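Long-range contacts in acetyl-CoA C-acetyltransferase (Syntrophomonas wolfei subsp. wolfei, PDB 7N7Z), which probably catalyses the reversible joining of two acetyl-CoA molecules into acetoacetyl-CoA and free CoA, as a member of the thiolase family: residues A37-V47 against C256-S264; H62-R71 against V81-S89. One frame throughout, in Å; residues are numbered along the deposited sequence.

How the contacts relate
From the N terminus, the chain first runs through helix 30-45, whose second half, with the turn after it, supplies residues 37-47 of contact 1. Strand 54-58 follows, then the loop and helix start of residues 62-71, which contact 2 closes within a short span by packing them on strand 84-89, tying a crossover to the edge strand. Much further on, strand 254-264 comes back against helix 30-45 and closes contact 1, tying that helix to an inner strand; this loop of more than two hundred residues encloses contact 2 entirely. Both strands belong to one mixed sheet, 84-89 at its margin in this chain. The two contacts do not touch; their centres lie about 17 Å apart.

Contact 1 of 2, residues A37-V47 against C256-S264; sequences AANAAIERAGV and CAAAAVFMS
Ala37, Ala41 and Ala45 of the helix meet Ala257, Ala259 and Val261 of the strand in a contact made by packing alone, with no hydrogen bond between the two segments. Methyl against methyl comes first: Ala37 CB sits 4.0 Å from Ala257 CB and also 4.0 Å from Ala259 CB, while Ala41 CB lies between Ala259 and Val261. Small residues suit this place because the axes of the two segments approach to 6.7 Å at an angle of 28°, leaving little depth for side chains.

The second kind of contact sets methyls against backbone. Ala259 CB presses on the helix itself, 3.3 Å from Ala37 O and 3.5 Å from Ala38 CA. In return Ala37 CB lies on the carbonyl of Ala257, and Ala41 CB on that of Ala259.

Branched and longer side chains take over toward the end of the helix. Val261 holds CG1 opposite its backbone N (chi1 178°), which leaves CG2 beside that N and directed at the Ala41-Ile42 backbone, 3.8 Å from Ala41 O; its CB meets Ala45 CB. Ile42 crosses Val261 at about a right angle. Gly46 ends the helix in a Schellman motif, its positive phi suiting glycine, and Val47 is turned back toward the strand. There the flexible, unbranched Met263 slides past Val47 in the opposite direction, its CE 3.9 Å from Val47 CG2.

Strand 254-264 hydrogen-bonds to 113-121 and 8-20, and Phe262 packs against helix 94-107. This strand is therefore sandwiched between helices 30-45 and 94-107, in keeping with the layered alpha-beta-alpha-beta-alpha thiolase fold.

Contact 2 of 2, residues H62-R71 against V81-S89; sequences HAGNGSLPPR and VRSGSCMVS
The His62 ring carries the methyl of Met87 over one face, CE lying 3.7 Å from the ring centroid in a CH-pi contact, displaced toward the rim. At the ring's edge and in its plane, NE2 donates to Gly66 O at 2.9 Å, a bond within residues 62-71 that fixes the ring's rotation. The Arg71 guanidinium is gripped at its edge: NH2 donates to a lone pair of Val81 O at 3.0 Å, while NH1 bonds weakly to the same oxygen. In the guanidinium plane too, a water accepts weakly from NH1 and donates to Ser83 OG and Gly84 O; Ser83 OG is also hydrogen-bonded to Pro80 O. Arginine suits this place because it is long enough to run past Ser85, with a bend at chi2 (64°), and still offers several N-H groups to Val81 O and the water in the loop before the strand.

Helix 69-76 links strands 54-58 and 84-89, so the contact packs the start of the connecting helix, and the loop leading to it, on the second strand of a beta-alpha-beta unit. Met87, long, unbranched and flexible, reaches from the strand to both prolines and His62: CG stands opposite the backbone N (chi1 -177°) and the chain bends only at chi3, bringing the sulfur beside Pro69 CD, 4.0 Å from SD, and the methyl to His62. The rigid ring of Pro70 crosses it, CG 3.8 Å from Met87 CB; prolines fit a first helical turn, where no backbone N-H is needed. Leu68 lays CD1 alongside Met87 CB. Its CD2 approaches Ser85 OG, which is hydrogen-bonded to Ser393 OG of the second subunit. Residues 87-89 pair antiparallel with a strand of that subunit, which continues the sheet across the interface.

Contact 1 of 2, residues A37-V47 against C256-S264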
ATOM      1  N   ALA B  37      30.717  -9.596  -0.260  1.00 32.75           N
ATOM      2  CA  ALA B  37      31.142 -10.928   0.157  1.00 28.74           C
ATOM      3  C   ALA B  37      31.688 -11.727  -1.019  1.00 32.10           C
ATOM      4  O   ALA B  37      32.681 -12.451  -0.877  1.00 30.92           O
ATOM      5  CB  ALA B  37      29.975 -11.669   0.811  1.00 28.19           C
ATOM      6  N   ALA B  38      31.053 -11.610  -2.188  1.00 29.27           N
ATOM      7  CA  ALA B  38      31.510 -12.356  -3.355  1.00 30.00           C
ATOM      8  C   ALA B  38      32.891 -11.893  -3.799  1.00 30.19           C
ATOM      9  O   ALA B  38      33.765 -12.717  -4.095  1.00 29.82           O
ATOM     10  CB  ALA B  38      30.504 -12.213  -4.497  1.00 30.89           C
ATOM     11  N   ASN B  39      33.105 -10.575  -3.859  1.00 29.22           N
ATOM     12  CA  ASN B  39      34.415 -10.061  -4.247  1.00 32.24           C
ATOM     13  C   ASN B  39      35.493 -10.523  -3.277  1.00 35.70           C
ATOM     14  O   ASN B  39      36.604 -10.874  -3.689  1.00 37.48           O
ATOM     15  CB  ASN B  39      34.377  -8.535  -4.320  1.00 34.56           C
ATOM     16  CG  ASN B  39      33.805  -8.029  -5.628  1.00 35.52           C
ATOM     17  OD1 ASN B  39      34.012  -8.628  -6.684  1.00 31.91           O
ATOM     18  ND2 ASN B  39      33.077  -6.921  -5.564  1.00 33.14           N
ATOM     19  N   ALA B  40      35.180 -10.531  -1.979  1.00 32.60           N
ATOM     20  CA  ALA B  40      36.145 -10.992  -0.988  1.00 34.99           C
ATOM     21  C   ALA B  40      36.531 -12.443  -1.239  1.00 33.01           C
ATOM     22  O   ALA B  40      37.717 -12.786  -1.274  1.00 34.98           O
ATOM     23  CB  ALA B  40      35.573 -10.822   0.419  1.00 36.54           C
ATOM     24  N   ALA B  41      35.537 -13.313  -1.420  1.00 31.38           N
ATOM     25  CA  ALA B  41      35.832 -14.720  -1.668  1.00 34.19           C
ATOM     26  C   ALA B  41      36.636 -14.898  -2.951  1.00 31.59           C
ATOM     27  O   ALA B  41      37.572 -15.704  -2.998  1.00 29.32           O
ATOM     28  CB  ALA B  41      34.533 -15.523  -1.730  1.00 29.60           C
ATOM     29  N   ILE B  42      36.292 -14.145  -3.999  1.00 29.99           N
ATOM     30  CA  ILE B  42      36.981 -14.292  -5.277  1.00 34.02           C
ATOM     31  C   ILE B  42      38.433 -13.850  -5.153  1.00 34.52           C
ATOM     32  O   ILE B  42      39.350 -14.536  -5.621  1.00 35.58           O
ATOM     33  CB  ILE B  42      36.247 -13.507  -6.380  1.00 31.18           C
ATOM     34  CG1 ILE B  42      34.915 -14.187  -6.711  1.00 33.01           C
ATOM     35  CG2 ILE B  42      37.123 -13.397  -7.624  1.00 35.09           C
ATOM     36  CD1 ILE B  42      34.020 -13.382  -7.633  1.00 27.72           C
ATOM     37  N   GLU B  43      38.668 -12.695  -4.528  1.00 36.07           N
ATOM     38  CA  GLU B  43      40.035 -12.223  -4.351  1.00 35.39           C
ATOM     39  C   GLU B  43      40.841 -13.200  -3.503  1.00 38.06           C
ATOM     40  O   GLU B  43      41.985 -13.531  -3.835  1.00 40.27           O
ATOM     41  CB  GLU B  43      40.043 -10.840  -3.705  1.00 40.40           C
ATOM     42  CG  GLU B  43      41.443 -10.285  -3.523  1.00 51.68           C
ATOM     43  CD  GLU B  43      42.088 -10.758  -2.236  1.00 57.20           C
ATOM     44  OE1 GLU B  43      43.162 -11.387  -2.285  1.00 56.73           O
ATOM     45  OE2 GLU B  43      41.527 -10.473  -1.165  1.00 57.41           O
ATOM     46  N   ARG B  44      40.268 -13.647  -2.383  1.00 36.59           N
ATOM     47  CA  ARG B  44      40.989 -14.552  -1.494  1.00 36.70           C
ATOM     48  C   ARG B  44      41.361 -15.841  -2.212  1.00 35.06           C
ATOM     49  O   ARG B  44      42.446 -16.392  -1.993  1.00 38.75           O
ATOM     50  CB  ARG B  44      40.144 -14.851  -0.256  1.00 35.28           C
ATOM     51  CG  ARG B  44      39.967 -13.654   0.660  1.00 36.73           C
ATOM     52  CD  ARG B  44      38.840 -13.864   1.653  1.00 31.40           C
ATOM     53  NE  ARG B  44      38.711 -12.734   2.564  1.00 32.42           N
ATOM     54  CZ  ARG B  44      38.022 -12.755   3.697  1.00 32.00           C
ATOM     55  NH1 ARG B  44      37.373 -13.839   4.092  1.00 33.85           N
ATOM     56  NH2 ARG B  44      37.982 -11.661   4.452  1.00 30.33           N
ATOM     57  N   ALA B  45      40.473 -16.337  -3.074  1.00 32.44           N
ATOM     58  CA  ALA B  45      40.792 -17.525  -3.855  1.00 37.62           C
ATOM     59  C   ALA B  45      41.913 -17.256  -4.850  1.00 36.87           C
ATOM     60  O   ALA B  45      42.647 -18.180  -5.218  1.00 39.15           O
ATOM     61  CB  ALA B  45      39.544 -18.020  -4.589  1.00 37.21           C
ATOM     62  N   GLY B  46      42.066 -16.009  -5.288  1.00 36.19           N
ATOM     63  CA  GLY B  46      43.048 -15.695  -6.304  1.00 38.30           C
ATOM     64  C   GLY B  46      42.647 -16.127  -7.693  1.00 37.86           C
ATOM     65  O   GLY B  46      43.518 -16.404  -8.524  1.00 36.60           O
ATOM     66  N   VAL B  47      41.348 -16.196  -7.971  1.00 37.91           N
ATOM     67  CA  VAL B  47      40.833 -16.629  -9.264  1.00 37.72           C
ATOM     68  C   VAL B  47      40.373 -15.409 -10.045  1.00 37.29           C
ATOM     69  O   VAL B  47      39.802 -14.470  -9.476  1.00 37.87           O
ATOM     70  CB  VAL B  47      39.678 -17.635  -9.092  1.00 40.08           C
ATOM     71  CG1 VAL B  47      38.419 -16.925  -8.605  1.00 40.49           C
ATOM     72  CG2 VAL B  47      39.411 -18.362 -10.401  1.00 42.94           C
ATOM     73  N   CYS B 256      23.164 -10.152   6.588  1.00 27.85           N
ATOM     74  CA  CYS B 256      24.488 -10.698   6.314  1.00 25.46           C
ATOM     75  C   CYS B 256      24.534 -11.250   4.897  1.00 30.83           C
ATOM     76  O   CYS B 256      23.504 -11.570   4.299  1.00 28.23           O
ATOM     77  CB  CYS B 256      24.865 -11.805   7.302  1.00 29.82           C
ATOM     78  SG  CYS B 256      26.540 -12.434   7.069  1.00 30.58           S
ATOM     79  N   ALA B 257      25.758 -11.369   4.381  1.00 27.47           N
ATOM     80  CA  ALA B 257      26.024 -12.041   3.120  1.00 28.55           C
ATOM     81  C   ALA B 257      27.311 -12.842   3.256  1.00 26.16           C
ATOM     82  O   ALA B 257      28.297 -12.354   3.816  1.00 28.42           O
ATOM     83  CB  ALA B 257      26.147 -11.051   1.955  1.00 29.78           C
ATOM     84  N   ALA B 258      27.286 -14.073   2.758  1.00 26.83           N
ATOM     85  CA  ALA B 258      28.463 -14.923   2.680  1.00 26.90           C
ATOM     86  C   ALA B 258      28.663 -15.366   1.236  1.00 23.59           C
ATOM     87  O   ALA B 258      27.725 -15.375   0.433  1.00 28.55           O
ATOM     88  CB  ALA B 258      28.334 -16.148   3.593  1.00 25.92           C
ATOM     89  N   ALA B 259      29.900 -15.728   0.908  1.00 28.00           N
ATOM     90  CA  ALA B 259      30.217 -16.181  -0.438  1.00 26.43           C
ATOM     91  C   ALA B 259      31.369 -17.172  -0.376  1.00 26.74           C
ATOM     92  O   ALA B 259      32.149 -17.192   0.578  1.00 28.18           O
ATOM     93  CB  ALA B 259      30.570 -15.007  -1.356  1.00 27.24           C
ATOM     94  N   ALA B 260      31.467 -17.995  -1.416  1.00 26.98           N
ATOM     95  CA  ALA B 260      32.506 -19.011  -1.480  1.00 28.15           C
ATOM     96  C   ALA B 260      32.764 -19.369  -2.935  1.00 30.88           C
ATOM     97  O   ALA B 260      31.853 -19.347  -3.766  1.00 30.75           O
ATOM     98  CB  ALA B 260      32.116 -20.263  -0.684  1.00 29.79           C
ATOM     99  N   VAL B 261      34.019 -19.698  -3.229  1.00 32.63           N
ATOM    100  CA  VAL B 261      34.441 -20.133  -4.555  1.00 33.03           C
ATOM    101  C   VAL B 261      34.773 -21.616  -4.469  1.00 35.70           C
ATOM    102  O   VAL B 261      35.695 -22.013  -3.744  1.00 35.64           O
ATOM    103  CB  VAL B 261      35.646 -19.328  -5.063  1.00 33.58           C
ATOM    104  CG1 VAL B 261      36.091 -19.843  -6.429  1.00 35.36           C
ATOM    105  CG2 VAL B 261      35.306 -17.848  -5.127  1.00 31.22           C
ATOM    106  N   PHE B 262      34.024 -22.432  -5.205  1.00 32.26           N
ATOM    107  CA  PHE B 262      34.222 -23.871  -5.239  1.00 33.65           C
ATOM    108  C   PHE B 262      34.886 -24.270  -6.550  1.00 36.77           C
ATOM    109  O   PHE B 262      34.746 -23.588  -7.570  1.00 37.75           O
ATOM    110  CB  PHE B 262      32.892 -24.611  -5.073  1.00 34.58           C
ATOM    111  CG  PHE B 262      32.217 -24.343  -3.758  1.00 30.65           C
ATOM    112  CD1 PHE B 262      31.356 -23.270  -3.613  1.00 34.48           C
ATOM    113  CD2 PHE B 262      32.452 -25.159  -2.665  1.00 33.70           C
ATOM    114  CE1 PHE B 262      30.737 -23.016  -2.404  1.00 31.38           C
ATOM    115  CE2 PHE B 262      31.837 -24.909  -1.451  1.00 33.82           C
ATOM    116  CZ  PHE B 262      30.978 -23.837  -1.322  1.00 29.58           C
ATOM    117  N   MET B 263      35.616 -25.383  -6.512  1.00 34.51           N
ATOM    118  CA  MET B 263      36.368 -25.830  -7.673  1.00 38.37           C
ATOM    119  C   MET B 263      36.546 -27.338  -7.625  1.00 35.98           C
ATOM    120  O   MET B 263      36.606 -27.941  -6.550  1.00 34.92           O
ATOM    121  CB  MET B 263      37.750 -25.174  -7.738  1.00 38.00           C
ATOM    122  CG  MET B 263      37.745 -23.761  -8.266  1.00 39.85           C
ATOM    123  SD  MET B 263      39.413 -23.096  -8.408  1.00 41.24           S
ATOM    124  CE  MET B 263      39.104 -21.379  -7.999  1.00 45.12           C
ATOM    125  N   SER B 264      36.639 -27.939  -8.808  1.00 35.29           N
ATOM    126  CA  SER B 264      37.142 -29.299  -8.900  1.00 39.76           C
ATOM    127  C   SER B 264      38.594 -29.325  -8.444  1.00 39.54           C
ATOM    128  O   SER B 264      39.359 -28.389  -8.700  1.00 35.77           O
ATOM    129  CB  SER B 264      37.024 -29.818 -10.333  1.00 40.77           C
ATOM    130  OG  SER B 264      37.953 -29.171 -11.184  1.00 41.70           O
TER

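Contact 2 of 2, residues H62-R71 against V81-S89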
ATOM      1  N   HIS B  62      13.440 -13.042  -1.904  1.00 36.12           N
ATOM      2  CA  HIS B  62      13.789 -12.406  -3.172  1.00 37.36           C
ATOM      3  C   HIS B  62      13.209 -11.000  -3.281  1.00 34.40           C
ATOM      4  O   HIS B  62      13.884 -10.074  -3.748  1.00 29.56           O
ATOM      5  CB  HIS B  62      13.270 -13.296  -4.306  1.00 41.07           C
ATOM      6  CG  HIS B  62      13.256 -12.652  -5.659  1.00 39.18           C
ATOM      7  ND1 HIS B  62      12.438 -13.103  -6.673  1.00 38.37           N
ATOM      8  CD2 HIS B  62      13.980 -11.635  -6.184  1.00 38.69           C
ATOM      9  CE1 HIS B  62      12.641 -12.376  -7.756  1.00 39.16           C
ATOM     10  NE2 HIS B  62      13.570 -11.477  -7.486  1.00 39.02           N
ATOM     11  N   ALA B  63      11.956 -10.829  -2.864  1.00 32.69           N
ATOM     12  CA  ALA B  63      11.190  -9.631  -3.184  1.00 31.87           C
ATOM     13  C   ALA B  63      11.987  -8.355  -2.945  1.00 28.66           C
ATOM     14  O   ALA B  63      12.620  -8.183  -1.901  1.00 27.34           O
ATOM     15  CB  ALA B  63       9.908  -9.609  -2.348  1.00 31.86           C
ATOM     16  N   GLY B  64      11.946  -7.455  -3.933  1.00 28.79           N
ATOM     17  CA  GLY B  64      12.536  -6.139  -3.828  1.00 29.09           C
ATOM     18  C   GLY B  64      13.938  -6.009  -4.382  1.00 28.46           C
ATOM     19  O   GLY B  64      14.421  -4.879  -4.538  1.00 25.36           O
ATOM     20  N   ASN B  65      14.605  -7.119  -4.696  1.00 30.43           N
ATOM     21  CA  ASN B  65      16.010  -7.106  -5.078  1.00 28.08           C
ATOM     22  C   ASN B  65      16.229  -7.255  -6.581  1.00 32.12           C
ATOM     23  O   ASN B  65      17.362  -7.503  -7.008  1.00 29.68           O
ATOM     24  CB  ASN B  65      16.758  -8.208  -4.323  1.00 28.96           C
ATOM     25  CG  ASN B  65      16.833  -7.938  -2.829  1.00 30.45           C
ATOM     26  OD1 ASN B  65      16.355  -8.729  -2.015  1.00 30.48           O
ATOM     27  ND2 ASN B  65      17.428  -6.809  -2.466  1.00 27.57           N
ATOM     28  N   GLY B  66      15.181  -7.108  -7.392  1.00 32.06           N
ATOM     29  CA  GLY B  66      15.344  -7.044  -8.832  1.00 34.63           C
ATOM     30  C   GLY B  66      15.289  -8.395  -9.518  1.00 35.55           C
ATOM     31  O   GLY B  66      15.073  -9.447  -8.911  1.00 32.13           O
ATOM     32  N   SER B  67      15.501  -8.349 -10.833  1.00 36.48           N
ATOM     33  CA  SER B  67      15.433  -9.546 -11.663  1.00 36.21           C
ATOM     34  C   SER B  67      16.659 -10.418 -11.424  1.00 38.70           C
ATOM     35  O   SER B  67      17.794  -9.954 -11.578  1.00 35.83           O
ATOM     36  CB  SER B  67      15.334  -9.158 -13.138  1.00 39.34           C
ATOM     37  OG  SER B  67      14.077  -8.577 -13.438  1.00 41.27           O
ATOM     38  N   LEU B  68      16.425 -11.686 -11.057  1.00 34.82           N
ATOM     39  CA  LEU B  68      17.472 -12.668 -10.783  1.00 36.20           C
ATOM     40  C   LEU B  68      18.696 -11.996 -10.171  1.00 32.15           C
ATOM     41  O   LEU B  68      19.707 -11.798 -10.856  1.00 31.82           O
ATOM     42  CB  LEU B  68      17.855 -13.413 -12.063  1.00 35.79           C
ATOM     43  CG  LEU B  68      18.606 -14.738 -11.888  1.00 36.19           C
ATOM     44  CD1 LEU B  68      17.839 -15.692 -10.982  1.00 32.01           C
ATOM     45  CD2 LEU B  68      18.868 -15.385 -13.245  1.00 35.52           C
ATOM     46  N   PRO B  69      18.638 -11.631  -8.894  1.00 30.15           N
ATOM     47  CA  PRO B  69      19.738 -10.880  -8.274  1.00 30.39           C
ATOM     48  C   PRO B  69      21.081 -11.569  -8.453  1.00 29.69           C
ATOM     49  O   PRO B  69      22.093 -10.893  -8.694  1.00 30.02           O
ATOM     50  CB  PRO B  69      19.332 -10.820  -6.794  1.00 32.33           C
ATOM     51  CG  PRO B  69      17.839 -10.900  -6.816  1.00 33.69           C
ATOM     52  CD  PRO B  69      17.488 -11.788  -7.983  1.00 33.01           C
ATOM     53  N   PRO B  70      21.152 -12.899  -8.327  1.00 28.91           N
ATOM     54  CA  PRO B  70      22.458 -13.559  -8.502  1.00 29.85           C
ATOM     55  C   PRO B  70      23.113 -13.260  -9.840  1.00 29.96           C
ATOM     56  O   PRO B  70      24.346 -13.183  -9.911  1.00 28.75           O
ATOM     57  CB  PRO B  70      22.123 -15.050  -8.350  1.00 29.98           C
ATOM     58  CG  PRO B  70      20.893 -15.070  -7.508  1.00 27.34           C
ATOM     59  CD  PRO B  70      20.106 -13.865  -7.941  1.00 29.48           C
ATOM     60  N   ARG B  71      22.328 -13.091 -10.907  1.00 29.37           N
ATOM     61  CA  ARG B  71      22.907 -12.674 -12.180  1.00 31.80           C
ATOM     62  C   ARG B  71      23.421 -11.242 -12.096  1.00 29.45           C
ATOM     63  O   ARG B  71      24.464 -10.914 -12.674  1.00 28.87           O
ATOM     64  CB  ARG B  71      21.875 -12.819 -13.299  1.00 29.16           C
ATOM     65  CG  ARG B  71      22.334 -12.303 -14.663  1.00 33.39           C
ATOM     66  CD  ARG B  71      23.522 -13.087 -15.217  1.00 30.60           C
ATOM     67  NE  ARG B  71      23.702 -12.845 -16.645  1.00 29.38           N
ATOM     68  CZ  ARG B  71      24.514 -13.537 -17.433  1.00 34.92           C
ATOM     69  NH1 ARG B  71      25.261 -14.525 -16.964  1.00 33.54           N
ATOM     70  NH2 ARG B  71      24.578 -13.233 -18.726  1.00 35.57           N
ATOM     71  N   VAL B  81      29.657 -13.274 -19.187  1.00 36.20           N
ATOM     72  CA  VAL B  81      28.255 -13.340 -19.582  1.00 35.09           C
ATOM     73  C   VAL B  81      27.853 -14.756 -19.966  1.00 35.89           C
ATOM     74  O   VAL B  81      26.660 -15.081 -19.972  1.00 35.09           O
ATOM     75  CB  VAL B  81      27.968 -12.357 -20.740  1.00 34.66           C
ATOM     76  CG1 VAL B  81      28.502 -10.970 -20.410  1.00 37.77           C
ATOM     77  CG2 VAL B  81      28.565 -12.874 -22.044  1.00 39.11           C
ATOM     78  N   ARG B  82      28.823 -15.612 -20.295  1.00 34.66           N
ATOM     79  CA  ARG B  82      28.522 -17.008 -20.588  1.00 35.22           C
ATOM     80  C   ARG B  82      28.165 -17.798 -19.337  1.00 34.56           C
ATOM     81  O   ARG B  82      27.592 -18.887 -19.450  1.00 32.55           O
ATOM     82  CB  ARG B  82      29.716 -17.670 -21.283  1.00 37.30           C
ATOM     83  CG  ARG B  82      31.001 -17.662 -20.458  1.00 38.08           C
ATOM     84  CD  ARG B  82      31.937 -18.802 -20.845  1.00 39.44           C
ATOM     85  NE  ARG B  82      32.983 -19.011 -19.849  1.00 41.01           N
ATOM     86  CZ  ARG B  82      33.007 -20.003 -18.967  1.00 43.52           C
ATOM     87  NH1 ARG B  82      32.054 -20.920 -18.924  1.00 41.01           N
ATOM     88  NH2 ARG B  82      34.016 -20.076 -18.101  1.00 42.99           N
ATOM     89  N   SER B  83      28.483 -17.274 -18.156  1.00 32.22           N
ATOM     90  CA  SER B  83      28.340 -18.035 -16.925  1.00 33.33           C
ATOM     91  C   SER B  83      26.870 -18.295 -16.605  1.00 32.91           C
ATOM     92  O   SER B  83      25.970 -17.560 -17.024  1.00 28.92           O
ATOM     93  CB  SER B  83      28.998 -17.295 -15.757  1.00 30.45           C
ATOM     94  OG  SER B  83      28.446 -15.999 -15.592  1.00 31.51           O
ATOM     95  N   GLY B  84      26.638 -19.367 -15.846  1.00 31.05           N
ATOM     96  CA  GLY B  84      25.300 -19.683 -15.405  1.00 30.30           C
ATOM     97  C   GLY B  84      24.879 -18.863 -14.199  1.00 30.39           C
ATOM     98  O   GLY B  84      25.689 -18.246 -13.511  1.00 28.33           O
ATOM     99  N   SER B  85      23.573 -18.857 -13.947  1.00 33.99           N
ATOM    100  CA  SER B  85      23.025 -18.107 -12.828  1.00 28.72           C
ATOM    101  C   SER B  85      21.708 -18.740 -12.408  1.00 32.33           C
ATOM    102  O   SER B  85      20.928 -19.183 -13.255  1.00 32.95           O
ATOM    103  CB  SER B  85      22.812 -16.635 -13.194  1.00 28.21           C
ATOM    104  OG  SER B  85      21.782 -16.496 -14.159  1.00 32.59           O
ATOM    105  N   CYS B  86      21.473 -18.780 -11.102  1.00 26.75           N
ATOM    106  CA  CYS B  86      20.204 -19.252 -10.568  1.00 31.22           C
ATOM    107  C   CYS B  86      20.115 -18.839  -9.107  1.00 31.74           C
ATOM    108  O   CYS B  86      21.125 -18.531  -8.466  1.00 28.98           O
ATOM    109  CB  CYS B  86      20.055 -20.771 -10.712  1.00 34.03           C
ATOM    110  SG  CYS B  86      20.922 -21.729  -9.452  1.00 36.05           S
ATOM    111  N   MET B  87      18.889 -18.832  -8.594  1.00 32.70           N
ATOM    112  CA  MET B  87      18.601 -18.458  -7.217  1.00 31.70           C
ATOM    113  C   MET B  87      17.877 -19.610  -6.541  1.00 33.94           C
ATOM    114  O   MET B  87      16.880 -20.114  -7.069  1.00 33.47           O
ATOM    115  CB  MET B  87      17.751 -17.189  -7.162  1.00 28.96           C
ATOM    116  CG  MET B  87      17.477 -16.690  -5.759  1.00 35.08           C
ATOM    117  SD  MET B  87      16.843 -15.007  -5.774  1.00 40.30           S
ATOM    118  CE  MET B  87      15.192 -15.311  -6.380  1.00 42.55           C
ATOM    119  N   VAL B  88      18.378 -20.024  -5.382  1.00 29.87           N
ATOM    120  CA  VAL B  88      17.860 -21.183  -4.668  1.00 31.84           C
ATOM    121  C   VAL B  88      17.415 -20.743  -3.283  1.00 34.64           C
ATOM    122  O   VAL B  88      17.970 -19.808  -2.696  1.00 30.68           O
ATOM    123  CB  VAL B  88      18.913 -22.310  -4.573  1.00 34.71           C
ATOM    124  CG1 VAL B  88      20.225 -21.764  -4.040  1.00 35.40           C
ATOM    125  CG2 VAL B  88      18.415 -23.463  -3.701  1.00 36.68           C
ATOM    126  N   SER B  89      16.403 -21.431  -2.761  1.00 32.42           N
ATOM    127  CA  SER B  89      15.903 -21.166  -1.420  1.00 35.68           C
ATOM    128  C   SER B  89      15.538 -22.477  -0.744  1.00 35.74           C
ATOM    129  O   SER B  89      14.783 -23.281  -1.301  1.00 32.41           O
ATOM    130  CB  SER B  89      14.683 -20.237  -1.453  1.00 35.37           C
ATOM    131  OG  SER B  89      14.224 -19.970  -0.141  1.00 42.45           O
TER
HETATM  132  O   HOH W   1      26.083 -15.689 -13.947  1.00 28.99           O